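Local coordinates for protein 30kLP (Treponema pallidum, PDB 3K8G) that alters the permeability of lipid membranes at acidic pH and might take part in ligand transport at the outer membrane, at residues Asp46-Ile50 against Phe80-Ser86; Leu70-Tyr76 against Pro115-Val120; Asn32-Arg36 against Ala245-Ala249. One frame throughout, in Å; residues are numbered along the deposited sequence.

Contact 1. Residues Asp46-Ile50 against Phe80-Ser86; sequences DIKKI and FTNLIFS
D46, I84 and F80 carry most of this contact, which buries 307 Å² over both sides. Residues 46-50 are regular alpha helix, with I50 N bonded to D46 O at 2.8 Å. A type I turn spans T81 to I84. I84 is extended at phi/psi -112/-171, and F85 has positive phi (47/52). The two backbones are closest where the CA atoms of D46 and I84 lie 5.7 Å apart. D46 (chi1 m) points toward the loop. Its OD2 accepts a hydrogen bond from F85 N at 2.7 Å, and lies 3.3 Å from I84 CB. Water 1 lies 2.6 Å from D46 OD2 and accepts from S86 N at 3.0 Å. The carboxylate thus binds one loop amide directly, and the water sits between it and the next. D46 OD1 makes a weak hydrogen bond to W91 NE1. The contact joins two predicted amphipathic helical regions, 44-52 and 78-87, beside the antiparallel sheet of the half-barrel. I50 and F85 also touch V110 of strand 108-114. I84 (chi1 p, chi2 t) reaches the helix at two points. Its CG2 is 3.6 Å from K49 CD, and its CD1 is 3.9 Å from I50 CG1. The CA-to-CB bond of F80 (chi1 t) points toward the helix. F80 CZ lies 3.6 Å from K49 O and 4.0 Å from I50 CG1, with I50 N at the ring edge. I50 (chi1 m, chi2 t) also places CD1 3.9 Å from F85 CZ. The F85 ring (chi1 m) stacks on Y103 and meets W91 edge-to-face.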
ATOM      1  N   ASP A  46      -4.018  10.057 -15.838  1.00 27.01           N
ATOM      2  CA  ASP A  46      -3.951  11.021 -14.737  1.00 25.51           C
ATOM      3  C   ASP A  46      -3.250  10.407 -13.513  1.00 22.50           C
ATOM      4  O   ASP A  46      -2.412  11.054 -12.859  1.00 21.18           O
ATOM      5  CB  ASP A  46      -5.346  11.526 -14.317  1.00 23.78           C
ATOM      6  CG  ASP A  46      -6.271  11.828 -15.498  1.00 29.53           C
ATOM      7  OD1 ASP A  46      -6.924  10.899 -16.020  1.00 30.20           O
ATOM      8  OD2 ASP A  46      -6.381  13.013 -15.875  1.00 28.93           O
ATOM      9  N   ILE A  47      -3.591   9.169 -13.212  1.00 21.98           N
ATOM     10  CA  ILE A  47      -2.987   8.475 -12.038  1.00 23.33           C
ATOM     11  C   ILE A  47      -1.485   8.287 -12.231  1.00 22.70           C
ATOM     12  O   ILE A  47      -0.694   8.611 -11.339  1.00 22.35           O
ATOM     13  CB  ILE A  47      -3.684   7.133 -11.724  1.00 23.56           C
ATOM     14  CG1 ILE A  47      -5.207   7.311 -11.639  1.00 27.67           C
ATOM     15  CG2 ILE A  47      -3.165   6.518 -10.394  1.00 28.17           C
ATOM     16  CD1 ILE A  47      -5.715   8.129 -10.420  1.00 29.93           C
ATOM     17  N   LYS A  48      -1.082   7.813 -13.417  1.00 25.87           N
ATOM     18  CA  LYS A  48       0.344   7.684 -13.740  1.00 25.67           C
ATOM     19  C   LYS A  48       1.021   9.041 -13.667  1.00 25.88           C
ATOM     20  O   LYS A  48       2.099   9.172 -13.088  1.00 26.01           O
ATOM     21  CB  LYS A  48       0.562   7.025 -15.121  1.00 27.63           C
ATOM     22  CG  LYS A  48       0.428   5.507 -15.104  1.00 31.81           C
ATOM     23  CD  LYS A  48       1.193   4.838 -16.242  1.00 39.22           C
ATOM     24  CE  LYS A  48       1.063   3.313 -16.158  1.00 42.59           C
ATOM     25  NZ  LYS A  48       1.976   2.601 -17.114  1.00 43.12           N
ATOM     26  N   LYS A  49       0.374  10.067 -14.228  1.00 25.77           N
ATOM     27  CA  LYS A  49       0.927  11.416 -14.178  1.00 25.24           C
ATOM     28  C   LYS A  49       1.150  11.889 -12.740  1.00 24.44           C
ATOM     29  O   LYS A  49       2.186  12.503 -12.434  1.00 24.02           O
ATOM     30  CB  LYS A  49       0.053  12.401 -14.970  1.00 25.96           C
ATOM     31  CG  LYS A  49       0.244  12.262 -16.499  1.00 27.33           C
ATOM     32  CD  LYS A  49      -0.741  13.149 -17.277  1.00 32.50           C
ATOM     33  CE  LYS A  49      -0.514  13.073 -18.787  1.00 34.63           C
ATOM     34  NZ  LYS A  49      -0.760  11.697 -19.290  1.00 35.96           N
ATOM     35  N   ILE A  50       0.187  11.602 -11.863  1.00 25.15           N
ATOM     36  CA  ILE A  50       0.314  11.963 -10.440  1.00 23.27           C
ATOM     37  C   ILE A  50       1.503  11.237  -9.804  1.00 22.73           C
ATOM     38  O   ILE A  50       2.320  11.863  -9.083  1.00 21.08           O
ATOM     39  CB  ILE A  50      -1.012  11.729  -9.656  1.00 24.51           C
ATOM     40  CG1 ILE A  50      -2.106  12.690 -10.173  1.00 24.84           C
ATOM     41  CG2 ILE A  50      -0.812  11.932  -8.124  1.00 20.99           C
ATOM     42  CD1 ILE A  50      -3.494  12.394  -9.666  1.00 24.70           C
ATOM     43  N   PHE A  80       0.255  21.708 -13.431  1.00 25.96           N
ATOM     44  CA  PHE A  80       0.113  20.268 -13.611  1.00 24.29           C
ATOM     45  C   PHE A  80      -1.348  19.864 -13.459  1.00 22.58           C
ATOM     46  O   PHE A  80      -1.921  19.259 -14.364  1.00 20.77           O
ATOM     47  CB  PHE A  80       1.001  19.501 -12.621  1.00 25.04           C
ATOM     48  CG  PHE A  80       0.654  18.042 -12.500  1.00 25.29           C
ATOM     49  CD1 PHE A  80       0.872  17.171 -13.557  1.00 22.32           C
ATOM     50  CD2 PHE A  80       0.105  17.542 -11.314  1.00 25.95           C
ATOM     51  CE1 PHE A  80       0.549  15.838 -13.452  1.00 26.02           C
ATOM     52  CE2 PHE A  80      -0.222  16.203 -11.203  1.00 23.44           C
ATOM     53  CZ  PHE A  80       0.007  15.349 -12.266  1.00 23.58           C
ATOM     54  N   THR A  81      -1.957  20.224 -12.324  1.00 22.52           N
ATOM     55  CA  THR A  81      -3.331  19.805 -12.027  1.00 21.37           C
ATOM     56  C   THR A  81      -4.350  20.281 -13.052  1.00 22.04           C
ATOM     57  O   THR A  81      -5.269  19.547 -13.400  1.00 22.31           O
ATOM     58  CB  THR A  81      -3.775  20.196 -10.584  1.00 22.47           C
ATOM     59  OG1 THR A  81      -3.659  21.614 -10.410  1.00 23.11           O
ATOM     60  CG2 THR A  81      -2.895  19.488  -9.551  1.00 18.08           C
ATOM     61  N   ASN A  82      -4.180  21.506 -13.549  1.00 21.76           N
ATOM     62  CA  ASN A  82      -5.076  22.020 -14.579  1.00 23.54           C
ATOM     63  C   ASN A  82      -5.178  21.162 -15.848  1.00 22.70           C
ATOM     64  O   ASN A  82      -6.223  21.153 -16.523  1.00 22.81           O
ATOM     65  CB  ASN A  82      -4.713  23.459 -14.955  1.00 22.32           C
ATOM     66  CG  ASN A  82      -5.653  24.024 -15.990  1.00 26.48           C
ATOM     67  OD1 ASN A  82      -6.862  24.103 -15.760  1.00 25.84           O
ATOM     68  ND2 ASN A  82      -5.112  24.379 -17.168  1.00 18.86           N
ATOM     69  N   LEU A  83      -4.109  20.428 -16.145  1.00 21.87           N
ATOM     70  CA  LEU A  83      -3.977  19.655 -17.380  1.00 22.74           C
ATOM     71  C   LEU A  83      -4.392  18.192 -17.263  1.00 24.44           C
ATOM     72  O   LEU A  83      -4.328  17.442 -18.245  1.00 24.93           O
ATOM     73  CB  LEU A  83      -2.534  19.747 -17.892  1.00 22.12           C
ATOM     74  CG  LEU A  83      -2.176  21.175 -18.340  1.00 23.35           C
ATOM     75  CD1 LEU A  83      -0.742  21.237 -18.859  1.00 24.14           C
ATOM     76  CD2 LEU A  83      -3.171  21.657 -19.398  1.00 22.94           C
ATOM     77  N   ILE A  84      -4.768  17.771 -16.058  1.00 22.55           N
ATOM     78  CA  ILE A  84      -5.332  16.443 -15.874  1.00 22.89           C
ATOM     79  C   ILE A  84      -6.805  16.540 -15.479  1.00 22.56           C
ATOM     80  O   ILE A  84      -7.380  17.633 -15.520  1.00 21.02           O
ATOM     81  CB  ILE A  84      -4.512  15.595 -14.873  1.00 24.07           C
ATOM     82  CG1 ILE A  84      -4.286  16.336 -13.546  1.00 25.84           C
ATOM     83  CG2 ILE A  84      -3.164  15.156 -15.530  1.00 24.58           C
ATOM     84  CD1 ILE A  84      -3.677  15.432 -12.435  1.00 28.18           C
ATOM     85  N   PHE A  85      -7.403  15.411 -15.092  1.00 21.18           N
ATOM     86  CA  PHE A  85      -8.836  15.343 -14.797  1.00 22.11           C
ATOM     87  C   PHE A  85      -9.666  16.011 -15.893  1.00 21.72           C
ATOM     88  O   PHE A  85     -10.503  16.857 -15.620  1.00 22.64           O
ATOM     89  CB  PHE A  85      -9.174  15.980 -13.431  1.00 22.43           C
ATOM     90  CG  PHE A  85      -8.239  15.587 -12.326  1.00 22.33           C
ATOM     91  CD1 PHE A  85      -8.167  14.261 -11.891  1.00 19.82           C
ATOM     92  CD2 PHE A  85      -7.413  16.538 -11.733  1.00 23.76           C
ATOM     93  CE1 PHE A  85      -7.290  13.887 -10.885  1.00 20.49           C
ATOM     94  CE2 PHE A  85      -6.541  16.171 -10.702  1.00 23.77           C
ATOM     95  CZ  PHE A  85      -6.477  14.832 -10.291  1.00 18.90           C
ATOM     96  N   SER A  86      -9.433  15.633 -17.139  1.00 22.32           N
ATOM     97  CA  SER A  86     -10.251  16.156 -18.224  1.00 24.21           C
ATOM     98  C   SER A  86     -11.620  15.467 -18.246  1.00 24.10           C
ATOM     99  O   SER A  86     -11.718  14.259 -18.039  1.00 24.31           O
ATOM    100  CB  SER A  86      -9.513  15.975 -19.552  1.00 23.23           C
ATOM    101  OG  SER A  86     -10.419  15.589 -20.568  1.00 29.28           O
TER
HETATM  102  O   HOH W   1      -7.429  13.679 -18.131  1.00 22.79           O

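Contact 2. Residues Leu70-Tyr76 against Pro115-Val120; sequences LFGSGSY and PHFSCV
Strands 70-74 and 117-120 run antiparallel at 160°, with axes 4.7 Å apart. They are neighbours in the antiparallel sheet that forms the U-shaped half-barrel. L70/V120 and G72/S118 are hydrogen-bonded pairs (G72 N to S118 O 2.9 Å); F71/C119 and S73/F117 are non-hydrogen-bonded. G74 N to H116 O (3.0 Å) and Y76 N to P115 O (2.7 Å) extend the ladder. On one face, F71 (chi1 t) brings CZ 3.5 Å from F117 CD1 (F117 chi1 m), planes at 45°. F71 CD1 lies 3.8 Å from C119 SG (chi1 m). On the face of L70, S118 and V120, L70 CD1 (chi1 m) meets V120 CG1 (chi1 t) at 4.1 Å. A CB on G72 would clash with S118 OG (chi1 p). Y76 (chi1 m) brings OH 3.0 Å from S118 OG; Y76 OH bonds T54. The F71 face is largely apolar, covered by helices 11-15 and 130-135 and by the N-terminal loop. Opposite, S118 OG hydrogen-bonds one 2-methyl-2,4-pentanediol, probably from the crystallisation liquor, which may mark a pocket.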
ATOM      1  N   LEU A  70      -5.428   6.222  -0.485  1.00 11.87           N
ATOM      2  CA  LEU A  70      -4.016   6.478  -0.733  1.00  9.99           C
ATOM      3  C   LEU A  70      -3.719   7.942  -0.483  1.00  9.72           C
ATOM      4  O   LEU A  70      -4.486   8.827  -0.829  1.00 11.62           O
ATOM      5  CB  LEU A  70      -3.640   6.141  -2.196  1.00 12.36           C
ATOM      6  CG  LEU A  70      -4.011   4.723  -2.652  1.00 18.67           C
ATOM      7  CD1 LEU A  70      -4.119   4.614  -4.151  1.00 26.44           C
ATOM      8  CD2 LEU A  70      -2.963   3.756  -2.073  1.00 17.87           C
ATOM      9  N   PHE A  71      -2.561   8.186   0.092  1.00 10.52           N
ATOM     10  CA  PHE A  71      -2.096   9.516   0.310  1.00 11.87           C
ATOM     11  C   PHE A  71      -0.692   9.653  -0.278  1.00 13.06           C
ATOM     12  O   PHE A  71       0.181   8.835   0.007  1.00 11.78           O
ATOM     13  CB  PHE A  71      -2.100   9.807   1.815  1.00 11.35           C
ATOM     14  CG  PHE A  71      -1.664  11.200   2.162  1.00 12.12           C
ATOM     15  CD1 PHE A  71      -2.603  12.183   2.461  1.00 18.45           C
ATOM     16  CD2 PHE A  71      -0.306  11.518   2.224  1.00 14.42           C
ATOM     17  CE1 PHE A  71      -2.201  13.483   2.819  1.00 15.00           C
ATOM     18  CE2 PHE A  71       0.111  12.830   2.558  1.00 18.99           C
ATOM     19  CZ  PHE A  71      -0.839  13.791   2.867  1.00 12.61           C
ATOM     20  N   GLY A  72      -0.505  10.672  -1.114  1.00 12.11           N
ATOM     21  CA  GLY A  72       0.803  10.894  -1.783  1.00 14.17           C
ATOM     22  C   GLY A  72       1.453  12.202  -1.358  1.00 12.87           C
ATOM     23  O   GLY A  72       0.762  13.195  -1.215  1.00 11.60           O
ATOM     24  N   SER A  73       2.771  12.189  -1.094  1.00 14.95           N
ATOM     25  CA  SER A  73       3.516  13.434  -0.882  1.00 18.07           C
ATOM     26  C   SER A  73       4.247  13.666  -2.177  1.00 16.56           C
ATOM     27  O   SER A  73       4.875  12.738  -2.697  1.00 15.26           O
ATOM     28  CB  SER A  73       4.561  13.300   0.234  1.00 18.85           C
ATOM     29  OG  SER A  73       3.937  12.839   1.419  1.00 31.97           O
ATOM     30  N   GLY A  74       4.156  14.884  -2.705  1.00 16.43           N
ATOM     31  CA  GLY A  74       4.834  15.194  -3.957  1.00 18.55           C
ATOM     32  C   GLY A  74       4.781  16.675  -4.264  1.00 19.29           C
ATOM     33  O   GLY A  74       4.677  17.511  -3.365  1.00 16.07           O
ATOM     34  N   SER A  75       4.832  16.976  -5.550  1.00 20.60           N
ATOM     35  CA  SER A  75       4.820  18.369  -6.042  1.00 21.44           C
ATOM     36  C   SER A  75       3.725  18.428  -7.091  1.00 19.49           C
ATOM     37  O   SER A  75       3.846  17.828  -8.157  1.00 20.97           O
ATOM     38  CB  SER A  75       6.181  18.720  -6.645  1.00 22.81           C
ATOM     39  OG  SER A  75       6.227  20.090  -7.030  1.00 31.89           O
ATOM     40  N   TYR A  76       2.618  19.066  -6.747  1.00 19.24           N
ATOM     41  CA  TYR A  76       1.449  19.075  -7.611  1.00 20.77           C
ATOM     42  C   TYR A  76       1.007  20.520  -7.914  1.00 21.58           C
ATOM     43  O   TYR A  76      -0.078  20.945  -7.495  1.00 22.70           O
ATOM     44  CB  TYR A  76       0.314  18.288  -6.976  1.00 19.88           C
ATOM     45  CG  TYR A  76       0.704  16.908  -6.433  1.00 19.30           C
ATOM     46  CD1 TYR A  76       1.077  15.888  -7.293  1.00 18.97           C
ATOM     47  CD2 TYR A  76       0.694  16.646  -5.060  1.00 15.85           C
ATOM     48  CE1 TYR A  76       1.424  14.637  -6.818  1.00 18.08           C
ATOM     49  CE2 TYR A  76       1.029  15.392  -4.576  1.00 16.04           C
ATOM     50  CZ  TYR A  76       1.380  14.397  -5.450  1.00 14.98           C
ATOM     51  OH  TYR A  76       1.713  13.144  -4.991  1.00 14.67           O
ATOM     52  N   PRO A 115      -0.545  21.970  -2.515  1.00 24.56           N
ATOM     53  CA  PRO A 115       0.325  21.665  -3.646  1.00 23.01           C
ATOM     54  C   PRO A 115       1.310  20.501  -3.424  1.00 22.44           C
ATOM     55  O   PRO A 115       1.898  20.022  -4.381  1.00 21.91           O
ATOM     56  CB  PRO A 115       1.046  23.008  -3.910  1.00 24.20           C
ATOM     57  CG  PRO A 115       0.096  24.072  -3.309  1.00 23.47           C
ATOM     58  CD  PRO A 115      -0.368  23.358  -2.041  1.00 25.54           C
ATOM     59  N   HIS A 116       1.473  20.047  -2.183  1.00 19.70           N
ATOM     60  CA  HIS A 116       2.364  18.930  -1.900  1.00 21.48           C
ATOM     61  C   HIS A 116       1.684  17.623  -1.439  1.00 18.49           C
ATOM     62  O   HIS A 116       2.385  16.679  -1.051  1.00 17.47           O
ATOM     63  CB  HIS A 116       3.500  19.365  -0.946  1.00 22.74           C
ATOM     64  CG  HIS A 116       4.334  20.480  -1.504  1.00 30.83           C
ATOM     65  ND1 HIS A 116       4.313  21.760  -0.990  1.00 37.11           N
ATOM     66  CD2 HIS A 116       5.154  20.522  -2.583  1.00 32.97           C
ATOM     67  CE1 HIS A 116       5.111  22.532  -1.706  1.00 34.21           C
ATOM     68  NE2 HIS A 116       5.631  21.806  -2.679  1.00 34.81           N
ATOM     69  N   PHE A 117       0.349  17.569  -1.494  1.00 17.51           N
ATOM     70  CA  PHE A 117      -0.420  16.372  -1.030  1.00 16.90           C
ATOM     71  C   PHE A 117      -1.437  15.976  -2.060  1.00 14.55           C
ATOM     72  O   PHE A 117      -2.114  16.848  -2.650  1.00 14.69           O
ATOM     73  CB  PHE A 117      -1.298  16.649   0.218  1.00 18.18           C
ATOM     74  CG  PHE A 117      -0.567  17.194   1.402  1.00 23.09           C
ATOM     75  CD1 PHE A 117       0.677  16.698   1.771  1.00 30.28           C
ATOM     76  CD2 PHE A 117      -1.178  18.151   2.204  1.00 26.06           C
ATOM     77  CE1 PHE A 117       1.331  17.182   2.905  1.00 33.94           C
ATOM     78  CE2 PHE A 117      -0.536  18.640   3.341  1.00 33.65           C
ATOM     79  CZ  PHE A 117       0.724  18.156   3.688  1.00 32.41           C
ATOM     80  N   SER A 118      -1.622  14.671  -2.213  1.00 11.67           N
ATOM     81  CA  SER A 118      -2.703  14.126  -3.043  1.00 11.72           C
ATOM     82  C   SER A 118      -3.456  13.032  -2.258  1.00 13.71           C
ATOM     83  O   SER A 118      -2.854  12.362  -1.439  1.00 11.72           O
ATOM     84  CB  SER A 118      -2.162  13.536  -4.340  1.00 11.17           C
ATOM     85  OG  SER A 118      -1.144  12.553  -4.121  1.00 14.56           O
ATOM     86  N   CYS A 119      -4.767  12.907  -2.478  1.00 12.61           N
ATOM     87  CA  CYS A 119      -5.580  11.845  -1.853  1.00 14.18           C
ATOM     88  C   CYS A 119      -6.371  11.143  -2.935  1.00 13.24           C
ATOM     89  O   CYS A 119      -7.005  11.798  -3.757  1.00 13.66           O
ATOM     90  CB  CYS A 119      -6.563  12.441  -0.823  1.00 13.53           C
ATOM     91  SG  CYS A 119      -5.734  13.309   0.549  1.00 20.50           S
ATOM     92  N   VAL A 120      -6.360   9.814  -2.922  1.00 11.65           N
ATOM     93  CA  VAL A 120      -7.023   9.014  -3.934  1.00 12.88           C
ATOM     94  C   VAL A 120      -7.779   7.938  -3.191  1.00 14.28           C
ATOM     95  O   VAL A 120      -7.243   7.312  -2.261  1.00 11.39           O
ATOM     96  CB  VAL A 120      -6.002   8.336  -4.899  1.00 13.05           C
ATOM     97  CG1 VAL A 120      -6.688   7.334  -5.849  1.00 13.27           C
ATOM     98  CG2 VAL A 120      -5.240   9.382  -5.684  1.00 16.46           C
TER
HETATM   99  O   HOH W   2       4.132  21.959  -6.057  1.00 36.06           O

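Contact 3. Residues Asn32-Arg36 against Ala245-Ala249; sequences NLISR and AERLA
Both segments are regular alpha helix, within helices 31-41 and 245-253. The axes of segments 32-36 and 245-249 cross at -43° with 9.0 Å between them. The closest CA pairs are L33/A245 at 5.7 Å and R36/A249 at 6.0 Å. N32 (chi1 t) sets OD1 3.8 Å from A245 CB. The same N32 OD1 accepts from R36 NE at 3.3 Å, one turn along the helix. L33 (chi1 t, chi2 p) fits beside the second helix. Its CD1 lies 3.6 Å from A245 O and 3.9 Å from A249 CB, and its CD2 is 3.9 Å from L248 CD2. The two small alanines let the helices come near. These are amphipathic helices 2 and 9, which move away from helices 7 and 8 when the large hydrophobic cavity opens. Y200 of strand 199-207 touches L33, A245 and L248. R36 (chi1 m, chi2 t) points toward the partner: CB is 3.6 Å from A249 CB. The guanidinium lays one face over E246 CB, with R36 NH1 3.4 Å from that atom. R36 NH1 and E246 OE1, 4.1 Å apart, lie beyond salt-bridge range.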
ATOM      1  N   ASN A  32       8.471   0.726 -11.688  1.00 22.85           N
ATOM      2  CA  ASN A  32       7.870  -0.361 -12.460  1.00 24.98           C
ATOM      3  C   ASN A  32       6.775  -1.070 -11.658  1.00 24.43           C
ATOM      4  O   ASN A  32       5.667  -1.296 -12.151  1.00 24.18           O
ATOM      5  CB  ASN A  32       8.932  -1.376 -12.894  1.00 25.32           C
ATOM      6  CG  ASN A  32       8.329  -2.613 -13.594  1.00 34.49           C
ATOM      7  OD1 ASN A  32       8.433  -3.748 -13.093  1.00 38.94           O
ATOM      8  ND2 ASN A  32       7.702  -2.397 -14.753  1.00 36.92           N
ATOM      9  N   LEU A  33       7.092  -1.429 -10.418  1.00 23.70           N
ATOM     10  CA  LEU A  33       6.101  -2.080  -9.561  1.00 23.30           C
ATOM     11  C   LEU A  33       4.800  -1.257  -9.448  1.00 22.05           C
ATOM     12  O   LEU A  33       3.702  -1.781  -9.617  1.00 21.86           O
ATOM     13  CB  LEU A  33       6.678  -2.323  -8.163  1.00 24.33           C
ATOM     14  CG  LEU A  33       5.659  -2.865  -7.155  1.00 22.88           C
ATOM     15  CD1 LEU A  33       5.327  -4.285  -7.574  1.00 26.51           C
ATOM     16  CD2 LEU A  33       6.219  -2.815  -5.729  1.00 21.15           C
ATOM     17  N   ILE A  34       4.934   0.028  -9.151  1.00 23.45           N
ATOM     18  CA  ILE A  34       3.755   0.883  -8.954  1.00 25.56           C
ATOM     19  C   ILE A  34       2.984   1.008 -10.275  1.00 25.47           C
ATOM     20  O   ILE A  34       1.761   0.947 -10.287  1.00 25.28           O
ATOM     21  CB  ILE A  34       4.136   2.273  -8.411  1.00 25.52           C
ATOM     22  CG1 ILE A  34       4.728   2.151  -7.005  1.00 25.51           C
ATOM     23  CG2 ILE A  34       2.893   3.186  -8.374  1.00 30.18           C
ATOM     24  CD1 ILE A  34       5.613   3.324  -6.591  1.00 24.39           C
ATOM     25  N   SER A  35       3.710   1.174 -11.384  1.00 26.19           N
ATOM     26  CA  SER A  35       3.076   1.209 -12.697  1.00 26.73           C
ATOM     27  C   SER A  35       2.237  -0.026 -12.937  1.00 26.35           C
ATOM     28  O   SER A  35       1.101   0.094 -13.374  1.00 25.62           O
ATOM     29  CB  SER A  35       4.112   1.371 -13.821  1.00 28.70           C
ATOM     30  OG  SER A  35       4.569   2.713 -13.844  1.00 33.49           O
ATOM     31  N   ARG A  36       2.793  -1.208 -12.656  1.00 26.31           N
ATOM     32  CA  ARG A  36       2.076  -2.469 -12.870  1.00 27.62           C
ATOM     33  C   ARG A  36       0.824  -2.587 -12.008  1.00 26.64           C
ATOM     34  O   ARG A  36      -0.221  -3.056 -12.471  1.00 25.59           O
ATOM     35  CB  ARG A  36       2.971  -3.668 -12.571  1.00 29.51           C
ATOM     36  CG  ARG A  36       4.075  -3.893 -13.562  1.00 34.16           C
ATOM     37  CD  ARG A  36       4.915  -5.105 -13.143  1.00 42.64           C
ATOM     38  NE  ARG A  36       5.882  -5.454 -14.186  1.00 45.25           N
ATOM     39  CZ  ARG A  36       5.641  -6.295 -15.190  1.00 45.48           C
ATOM     40  NH1 ARG A  36       4.464  -6.903 -15.295  1.00 43.75           N
ATOM     41  NH2 ARG A  36       6.591  -6.533 -16.089  1.00 45.77           N
ATOM     42  N   ALA A 245       8.774  -8.687  -9.707  1.00 23.66           N
ATOM     43  CA  ALA A 245       7.978  -7.473  -9.623  1.00 25.23           C
ATOM     44  C   ALA A 245       6.595  -7.711 -10.210  1.00 26.50           C
ATOM     45  O   ALA A 245       5.603  -7.221  -9.685  1.00 25.13           O
ATOM     46  CB  ALA A 245       8.670  -6.320 -10.345  1.00 25.91           C
ATOM     47  N   GLU A 246       6.529  -8.460 -11.311  1.00 27.17           N
ATOM     48  CA  GLU A 246       5.226  -8.805 -11.889  1.00 27.67           C
ATOM     49  C   GLU A 246       4.328  -9.615 -10.931  1.00 25.81           C
ATOM     50  O   GLU A 246       3.130  -9.352 -10.845  1.00 26.94           O
ATOM     51  CB  GLU A 246       5.366  -9.519 -13.243  1.00 28.53           C
ATOM     52  CG  GLU A 246       4.400 -10.693 -13.393  1.00 33.55           C
ATOM     53  CD  GLU A 246       3.626 -10.674 -14.688  1.00 42.71           C
ATOM     54  OE1 GLU A 246       4.229 -10.959 -15.750  1.00 39.67           O
ATOM     55  OE2 GLU A 246       2.405 -10.389 -14.632  1.00 47.24           O
ATOM     56  N   ARG A 247       4.879 -10.598 -10.226  1.00 26.31           N
ATOM     57  CA  ARG A 247       4.032 -11.388  -9.334  1.00 25.22           C
ATOM     58  C   ARG A 247       3.685 -10.591  -8.084  1.00 23.35           C
ATOM     59  O   ARG A 247       2.571 -10.703  -7.573  1.00 24.47           O
ATOM     60  CB  ARG A 247       4.629 -12.744  -8.961  1.00 26.81           C
ATOM     61  CG  ARG A 247       3.552 -13.847  -8.995  1.00 31.51           C
ATOM     62  CD  ARG A 247       4.023 -15.215  -8.532  1.00 32.71           C
ATOM     63  NE  ARG A 247       3.516 -15.444  -7.191  1.00 43.15           N
ATOM     64  CZ  ARG A 247       4.271 -15.600  -6.114  1.00 37.29           C
ATOM     65  NH1 ARG A 247       3.688 -15.778  -4.952  1.00 39.43           N
ATOM     66  NH2 ARG A 247       5.595 -15.595  -6.199  1.00 40.98           N
ATOM     67  N   LEU A 248       4.630  -9.782  -7.598  1.00 21.29           N
ATOM     68  CA  LEU A 248       4.370  -8.908  -6.461  1.00 21.31           C
ATOM     69  C   LEU A 248       3.201  -7.965  -6.750  1.00 20.65           C
ATOM     70  O   LEU A 248       2.310  -7.803  -5.922  1.00 19.32           O
ATOM     71  CB  LEU A 248       5.625  -8.129  -6.052  1.00 20.77           C
ATOM     72  CG  LEU A 248       5.515  -7.136  -4.875  1.00 21.30           C
ATOM     73  CD1 LEU A 248       4.980  -7.820  -3.621  1.00 20.87           C
ATOM     74  CD2 LEU A 248       6.893  -6.449  -4.602  1.00 20.01           C
ATOM     75  N   ALA A 249       3.203  -7.377  -7.945  1.00 21.19           N
ATOM     76  CA  ALA A 249       2.138  -6.460  -8.372  1.00 22.48           C
ATOM     77  C   ALA A 249       0.754  -7.113  -8.390  1.00 22.95           C
ATOM     78  O   ALA A 249      -0.238  -6.506  -7.944  1.00 23.18           O
ATOM     79  CB  ALA A 249       2.471  -5.860  -9.752  1.00 21.35           C
TER

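How the contacts relate
Contacts 1 and 2 are neighbours, with centres 12 Å apart. They touch where I50 meets Y76 and S118. Their segments alternate along the chain: 46-50, 70-76, 80-86, 115-120. Strand 67-74 leads directly into helix 78-81, so one stretch of chain serves both. Contact 3 lies 22 Å from contact 1 and 21 Å from contact 2, centre to centre. It pairs residues over 200 positions apart, and its loop encloses the other two contacts. Helices 31-41 and 45-52 follow each other, and K48 touches S35. Amphipathic helices 2, 3 and 9, which move when the cavity opens, are thus represented in contacts 1 and 3, while contact 2 belongs to the sheet of the half-barrel.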